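Local coordinates for anti-h(o) lectin I (Ulex europaeus, PDB 1FX5), which binds carbohydrate as an L-fucose-specific legume lectin that recognises the O(H) blood-group antigen, at residues 6-11 / 16-21; 24-27 / 31-34; 55-60 / 200-205. All blocks are in the same frame, centred on the assembly; numbering follows the deposited sequence.

Overall arrangement
From the N terminus, contact 1 closes first. It brings segment 6-11 back against segment 16-21 across four residues, joining strand 3-8 to strand 18-22, and packs the two sheets of the legume lectin sandwich together. Contact 2 follows and closes the hairpin of strands 25-26 and 32-33, with three residues between segments 24-27 and 31-34. F11 and F20 of the contact 1 segments pack on this hairpin. Contact 3 closes the longest loop, with 139 residues between its ends. It joins the end of strand 44-59 to the connection between strands 192-199 and 209-219, on the opposite side of the chain's centre from contact 2. The three loops run in series; none nests in or crosses another.

Contact 1 of 3, residues 6-11 / 16-21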
# COMPACT_ATOMS: atom_id res chain seq x y z
N PHE A 6 -7.23 -2.43 2.72
CA PHE A 6 -7.64 -1.65 1.56
C PHE A 6 -8.91 -2.25 1.00
O PHE A 6 -9.21 -3.43 1.27
CB PHE A 6 -6.53 -1.56 0.48
CG PHE A 6 -6.05 -2.89 -0.04
CD1 PHE A 6 -6.81 -3.64 -0.95
CD2 PHE A 6 -4.79 -3.36 0.30
CE1 PHE A 6 -6.32 -4.82 -1.53
CE2 PHE A 6 -4.30 -4.52 -0.26
CZ PHE A 6 -5.06 -5.25 -1.18
N LYS A 7 -9.67 -1.45 0.26
CA LYS A 7 -10.92 -1.91 -0.34
C LYS A 7 -11.12 -1.26 -1.69
O LYS A 7 -10.98 -0.03 -1.83
CB LYS A 7 -12.13 -1.60 0.54
CG LYS A 7 -13.42 -2.21 -0.00
CD LYS A 7 -14.68 -1.57 0.58
CE LYS A 7 -14.91 -1.94 2.03
NZ LYS A 7 -16.22 -1.38 2.53
N PHE A 8 -11.38 -2.08 -2.70
CA PHE A 8 -11.62 -1.60 -4.05
C PHE A 8 -13.09 -1.95 -4.29
O PHE A 8 -13.46 -3.15 -4.30
CB PHE A 8 -10.80 -2.39 -5.08
CG PHE A 8 -9.33 -2.07 -5.12
CD1 PHE A 8 -8.84 -1.11 -6.00
CD2 PHE A 8 -8.42 -2.80 -4.35
CE1 PHE A 8 -7.46 -0.88 -6.11
CE2 PHE A 8 -7.05 -2.57 -4.46
CZ PHE A 8 -6.57 -1.60 -5.35
N LYS A 9 -13.95 -0.94 -4.45
CA LYS A 9 -15.37 -1.18 -4.70
C LYS A 9 -15.56 -1.57 -6.17
O LYS A 9 -16.55 -2.19 -6.54
CB LYS A 9 -16.18 0.05 -4.34
CG LYS A 9 -16.19 0.26 -2.86
CD LYS A 9 -16.90 1.53 -2.49
CE LYS A 9 -16.98 1.62 -0.98
NZ LYS A 9 -17.07 3.04 -0.58
N ASN A 10 -14.59 -1.16 -6.97
CA ASN A 10 -14.49 -1.41 -8.41
C ASN A 10 -13.09 -0.94 -8.78
O ASN A 10 -12.38 -0.44 -7.91
CB ASN A 10 -15.59 -0.72 -9.24
CG ASN A 10 -15.61 0.78 -9.08
OD1 ASN A 10 -14.66 1.39 -8.60
ND2 ASN A 10 -16.71 1.38 -9.50
N PHE A 11 -12.68 -1.08 -10.03
CA PHE A 11 -11.33 -0.66 -10.44
C PHE A 11 -11.31 0.43 -11.52
O PHE A 11 -12.16 0.43 -12.41
CB PHE A 11 -10.56 -1.90 -10.94
CG PHE A 11 -10.50 -3.04 -9.94
CD1 PHE A 11 -11.54 -3.98 -9.87
CD2 PHE A 11 -9.42 -3.18 -9.07
CE1 PHE A 11 -11.50 -5.03 -8.96
CE2 PHE A 11 -9.37 -4.23 -8.15
CZ PHE A 11 -10.41 -5.15 -8.10
N LYS A 16 -3.13 3.69 -10.12
CA LYS A 16 -1.68 3.64 -9.96
C LYS A 16 -1.23 2.67 -8.86
O LYS A 16 -0.04 2.57 -8.59
CB LYS A 16 -1.14 5.03 -9.60
CG LYS A 16 -1.67 6.20 -10.43
CD LYS A 16 -1.28 6.07 -11.90
CE LYS A 16 -1.54 7.36 -12.67
NZ LYS A 16 -0.71 8.47 -12.10
N ASP A 17 -2.17 1.97 -8.23
CA ASP A 17 -1.81 1.04 -7.17
C ASP A 17 -1.81 -0.47 -7.42
O ASP A 17 -1.79 -1.25 -6.45
CB ASP A 17 -2.59 1.39 -5.90
CG ASP A 17 -4.10 1.26 -6.07
OD1 ASP A 17 -4.82 1.47 -5.07
OD2 ASP A 17 -4.57 0.96 -7.19
N LEU A 18 -1.87 -0.90 -8.68
CA LEU A 18 -1.86 -2.33 -9.04
C LEU A 18 -0.68 -2.50 -9.97
O LEU A 18 -0.34 -1.59 -10.72
CB LEU A 18 -3.11 -2.74 -9.81
CG LEU A 18 -4.40 -2.68 -9.02
CD1 LEU A 18 -5.57 -3.06 -9.90
CD2 LEU A 18 -4.28 -3.57 -7.83
N SER A 19 -0.04 -3.66 -9.91
CA SER A 19 1.11 -3.95 -10.75
C SER A 19 0.65 -5.08 -11.70
O SER A 19 0.06 -6.07 -11.24
CB SER A 19 2.26 -4.39 -9.84
OG SER A 19 3.39 -4.78 -10.58
N PHE A 20 0.89 -4.96 -13.00
CA PHE A 20 0.46 -6.00 -13.94
C PHE A 20 1.58 -6.74 -14.65
O PHE A 20 2.63 -6.15 -14.95
CB PHE A 20 -0.42 -5.42 -15.05
CG PHE A 20 -1.58 -4.65 -14.57
CD1 PHE A 20 -1.47 -3.28 -14.36
CD2 PHE A 20 -2.77 -5.29 -14.26
CE1 PHE A 20 -2.53 -2.56 -13.84
CE2 PHE A 20 -3.84 -4.58 -13.73
CZ PHE A 20 -3.72 -3.21 -13.52
N GLN A 21 1.31 -7.99 -15.01
CA GLN A 21 2.25 -8.87 -15.73
C GLN A 21 1.42 -9.71 -16.70
O GLN A 21 0.29 -10.11 -16.37
CB GLN A 21 2.99 -9.81 -14.79
CG GLN A 21 4.14 -9.21 -14.04
CD GLN A 21 4.63 -10.15 -12.96
OE1 GLN A 21 5.79 -10.53 -12.93
NE2 GLN A 21 3.73 -10.53 -12.07
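L18 meets two phenylalanines of segment 6-11, one with each methyl. CD2 of L18 lies 3.9 Å from CZ of F8. CD1 of L18 lies 3.9 Å from CD2 of F11, and these two side chains cross at about a right angle. The side chains of F8 and D17 run toward each other from opposite directions. OD2 of D17 is at the edge of the F8 ring, in the ring plane, 3.6 Å from CE1. OD1 of D17 comes to 3.5 Å from CZ of F8. The two planes are 60° apart. D17 holds CG between its backbone N and carbonyl carbon (chi1 62°), which turns the carboxylate toward the ring. At the edge, OD2 probably gains from the slightly positive ring hydrogens.

F8 ends strand 3-8 of the flat back sheet, and L18 begins strand 18-22, which pairs with strand 44-59 of the curved front sheet. The contact therefore lies between the two sheets of the legume lectin sandwich.

Neighbouring rings pack round F8. F11 CE2 lies 3.7 Å above one face, toward the rim, and F6 CE1 is at the ring edge. Backbone bonds hold F8 to W231 and D17 to I52. D17 OD1 also hydrogen-bonds to the N-terminal nitrogen of S1 of the second subunit. F6 and K7 pair with an antiparallel strand of that subunit, so the sheet runs on across the dimer interface.

Contact 2 of 3, residues 24-27 / 31-34; sequences ASVI and VLQL
This is a short antiparallel beta hairpin at the margin of the back sheet of the legume lectin sandwich. S25 and V26 face Q33 and L32, and the two segments run 161° apart. The second arm joins the hairpin to strand 224-236 through backbone hydrogen bonds between L32 and V228 and between L34 and H226.

S25 and Q33 form the hydrogen-bonded pair. S25 N donates to Q33 O, and Q33 N donates to S25 O, both at 2.9 Å. A third bond, I27 N to V31 O at 3.1 Å, lies nearer the turn and is nearly straight (161° at the hydrogen). A24 CA lies 3.1 Å from Q33 O, a CA-H...O contact.

V26 and L32 are the non-hydrogen-bonded pair. V26 CG2 meets L32 CD1 at 4.2 Å on the face that packs against F11 and F20. Next to the turn, chi1 of 62° folds CG1 of I27 back over its own main chain, 4.2 Å from V31 CB. I27 CG2 touches CB and NE2 of Q33, crossing that side chain at about a right angle.

Q33 shares the other face with S25. Its chain is extended beyond CG, and OE1 makes a weak hydrogen bond to T225 OG1. At the same amide, NE2 donates to a water 2.7 Å away, and that water is also hydrogen-bonded to S25 OG.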
# COMPACT_ATOMS: atom_id res chain seq x y z
N ALA A 24 -3.07 -9.10 -18.19
CA ALA A 24 -4.14 -8.70 -17.25
C ALA A 24 -4.27 -7.16 -17.28
O ALA A 24 -3.30 -6.47 -17.60
CB ALA A 24 -3.78 -9.16 -15.83
N SER A 25 -5.46 -6.62 -17.00
CA SER A 25 -5.64 -5.16 -17.01
C SER A 25 -7.04 -4.78 -16.59
O SER A 25 -7.92 -5.63 -16.54
CB SER A 25 -5.42 -4.59 -18.42
OG SER A 25 -6.43 -5.03 -19.32
N VAL A 26 -7.25 -3.49 -16.32
CA VAL A 26 -8.56 -3.01 -15.92
C VAL A 26 -9.23 -2.50 -17.20
O VAL A 26 -8.66 -1.71 -17.94
CB VAL A 26 -8.46 -1.90 -14.89
CG1 VAL A 26 -9.85 -1.46 -14.48
CG2 VAL A 26 -7.72 -2.39 -13.68
N ILE A 27 -10.41 -3.03 -17.51
CA ILE A 27 -11.15 -2.63 -18.71
C ILE A 27 -12.12 -1.46 -18.47
O ILE A 27 -12.33 -1.07 -17.31
CB ILE A 27 -11.84 -3.86 -19.37
CG1 ILE A 27 -12.87 -4.50 -18.44
CG2 ILE A 27 -10.79 -4.91 -19.72
CD1 ILE A 27 -13.59 -5.65 -19.07
N VAL A 31 -13.83 -3.36 -14.35
CA VAL A 31 -13.56 -4.73 -13.92
C VAL A 31 -12.09 -5.12 -14.15
O VAL A 31 -11.48 -4.69 -15.13
CB VAL A 31 -14.48 -5.70 -14.73
CG1 VAL A 31 -14.12 -7.17 -14.51
CG2 VAL A 31 -15.91 -5.48 -14.31
N LEU A 32 -11.54 -5.93 -13.25
CA LEU A 32 -10.15 -6.37 -13.38
C LEU A 32 -10.15 -7.69 -14.19
O LEU A 32 -10.64 -8.72 -13.71
CB LEU A 32 -9.52 -6.60 -12.00
CG LEU A 32 -8.15 -7.28 -11.91
CD1 LEU A 32 -7.07 -6.39 -12.51
CD2 LEU A 32 -7.81 -7.60 -10.45
N GLN A 33 -9.65 -7.63 -15.42
CA GLN A 33 -9.59 -8.79 -16.31
C GLN A 33 -8.23 -9.47 -16.18
O GLN A 33 -7.21 -8.93 -16.61
CB GLN A 33 -9.86 -8.36 -17.76
CG GLN A 33 -10.07 -9.52 -18.70
CD GLN A 33 -10.32 -9.09 -20.12
OE1 GLN A 33 -11.42 -9.22 -20.62
NE2 GLN A 33 -9.28 -8.60 -20.79
N LEU A 34 -8.21 -10.67 -15.63
CA LEU A 34 -6.97 -11.39 -15.45
C LEU A 34 -6.26 -11.91 -16.70
O LEU A 34 -5.04 -12.05 -16.72
CB LEU A 34 -7.18 -12.52 -14.43
CG LEU A 34 -7.78 -12.10 -13.07
CD1 LEU A 34 -8.07 -13.32 -12.18
CD2 LEU A 34 -6.85 -11.10 -12.36
O HOH W 1 -6.85 -7.67 -20.14

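Contact 3 of 3, residues 55-60 / 200-205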
# COMPACT_ATOMS: atom_id res chain seq x y z
N ILE A 55 3.43 -6.93 1.67
CA ILE A 55 2.80 -7.15 2.96
C ILE A 55 3.81 -7.83 3.87
O ILE A 55 4.55 -8.73 3.43
CB ILE A 55 1.60 -8.13 2.81
CG1 ILE A 55 0.71 -7.74 1.63
CG2 ILE A 55 0.76 -8.17 4.07
CD1 ILE A 55 -0.00 -6.43 1.77
N HIS A 56 3.85 -7.40 5.13
CA HIS A 56 4.75 -7.96 6.14
C HIS A 56 3.96 -9.15 6.67
O HIS A 56 3.02 -8.96 7.44
CB HIS A 56 4.97 -6.93 7.25
CG HIS A 56 6.19 -7.17 8.09
ND1 HIS A 56 7.11 -8.17 7.81
CD2 HIS A 56 6.65 -6.54 9.19
CE1 HIS A 56 8.08 -8.14 8.71
NE2 HIS A 56 7.83 -7.16 9.56
N ILE A 57 4.29 -10.36 6.23
CA ILE A 57 3.55 -11.53 6.69
C ILE A 57 4.04 -12.14 8.00
O ILE A 57 3.26 -12.70 8.76
CB ILE A 57 3.36 -12.55 5.55
CG1 ILE A 57 2.14 -13.43 5.82
CG2 ILE A 57 4.57 -13.43 5.41
CD1 ILE A 57 0.82 -12.71 5.70
N TRP A 58 5.34 -12.13 8.23
CA TRP A 58 5.84 -12.67 9.48
C TRP A 58 7.06 -11.85 9.87
O TRP A 58 7.66 -11.18 9.02
CB TRP A 58 6.05 -14.19 9.49
CG TRP A 58 7.10 -14.71 8.62
CD1 TRP A 58 6.97 -15.07 7.31
CD2 TRP A 58 8.44 -15.03 8.99
NE1 TRP A 58 8.15 -15.60 6.85
CE2 TRP A 58 9.06 -15.58 7.85
CE3 TRP A 58 9.17 -14.90 10.17
CZ2 TRP A 58 10.40 -16.02 7.87
CZ3 TRP A 58 10.48 -15.34 10.19
CH2 TRP A 58 11.09 -15.89 9.04
N ASN A 59 7.35 -11.83 11.16
CA ASN A 59 8.48 -11.07 11.70
C ASN A 59 9.60 -11.90 12.32
O ASN A 59 9.42 -12.46 13.39
CB ASN A 59 7.89 -10.14 12.76
CG ASN A 59 8.86 -9.08 13.22
OD1 ASN A 59 10.08 -9.25 13.15
ND2 ASN A 59 8.32 -7.97 13.70
N CYS A 60 10.79 -11.90 11.71
CA CYS A 60 11.89 -12.69 12.27
C CYS A 60 12.41 -12.22 13.63
O CYS A 60 12.96 -13.01 14.40
CB CYS A 60 13.07 -12.80 11.28
SG CYS A 60 14.17 -14.25 11.57
N VAL A 200 -0.99 -25.08 7.49
CA VAL A 200 0.35 -24.88 6.99
C VAL A 200 1.04 -23.69 7.68
O VAL A 200 0.45 -22.62 7.87
CB VAL A 200 0.30 -24.75 5.42
CG1 VAL A 200 -0.80 -23.81 5.00
CG2 VAL A 200 1.62 -24.22 4.86
N ASP A 201 2.27 -23.93 8.09
CA ASP A 201 3.10 -22.94 8.77
C ASP A 201 3.76 -22.00 7.76
O ASP A 201 4.83 -22.30 7.22
CB ASP A 201 4.15 -23.67 9.61
CG ASP A 201 4.94 -22.74 10.52
OD1 ASP A 201 5.77 -23.26 11.29
OD2 ASP A 201 4.75 -21.50 10.47
N LEU A 202 3.17 -20.83 7.59
CA LEU A 202 3.69 -19.85 6.66
C LEU A 202 5.14 -19.38 6.89
O LEU A 202 5.83 -19.07 5.92
CB LEU A 202 2.74 -18.67 6.59
CG LEU A 202 1.78 -18.55 5.40
CD1 LEU A 202 1.29 -19.88 4.82
CD2 LEU A 202 0.63 -17.65 5.83
N LYS A 203 5.61 -19.39 8.14
CA LYS A 203 6.99 -18.97 8.46
C LYS A 203 8.01 -19.91 7.85
O LYS A 203 9.17 -19.54 7.67
CB LYS A 203 7.27 -18.98 9.95
CG LYS A 203 6.64 -17.89 10.75
CD LYS A 203 7.10 -18.01 12.19
CE LYS A 203 8.63 -18.00 12.26
NZ LYS A 203 9.14 -18.04 13.67
N GLU A 204 7.58 -21.14 7.59
CA GLU A 204 8.48 -22.12 7.01
C GLU A 204 8.46 -22.19 5.49
O GLU A 204 9.30 -22.86 4.89
CB GLU A 204 8.12 -23.50 7.54
CG GLU A 204 8.43 -23.73 9.00
CD GLU A 204 8.19 -25.17 9.38
OE1 GLU A 204 8.87 -26.04 8.80
OE2 GLU A 204 7.29 -25.44 10.23
N ILE A 205 7.50 -21.52 4.86
CA ILE A 205 7.38 -21.54 3.42
C ILE A 205 7.60 -20.23 2.66
O ILE A 205 8.19 -20.22 1.58
CB ILE A 205 6.00 -22.18 3.08
CG1 ILE A 205 6.10 -23.69 3.32
CG2 ILE A 205 5.55 -21.89 1.65
CD1 ILE A 205 5.06 -24.19 4.22
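CH-pi packing of K203 on the indole of W58 dominates this contact. CA of K203 lies 3.9 Å from the centroid of the five-membered ring and only 9° off its normal. CG of K203 sits over the same indole, 3.6 Å above the plane and offset toward the rim. The lysine chain bends at chi3 (55°), which brings CE within 3.8 Å of both CE3 and CZ3 of W58. Carbonyl O of K203 adds a contact to W58 CZ2 at 3.7 Å.

The apolar part is looser: I57 CG1 and L202 CD2 are 4.5 Å apart. L65 packs against both W58 and L202.

In the legume lectin sandwich, 200-205 lies on the connection from strand 192-199 of the back sheet to strand 209-219 of the front sheet. W58 stands near the end of strand 44-59, a neighbour of 209-219.

Polar bonds shape this connection. D201 OD2 accepts from K203 N in an Asx turn; the bond is long, 3.3 Å, and the donor lies above the carboxylate plane. E204 N bonds back to D201 O, and I205 N to L202 O. A further bond fixes the indole, as W58 NE1 donates to the carbonyl O of L206.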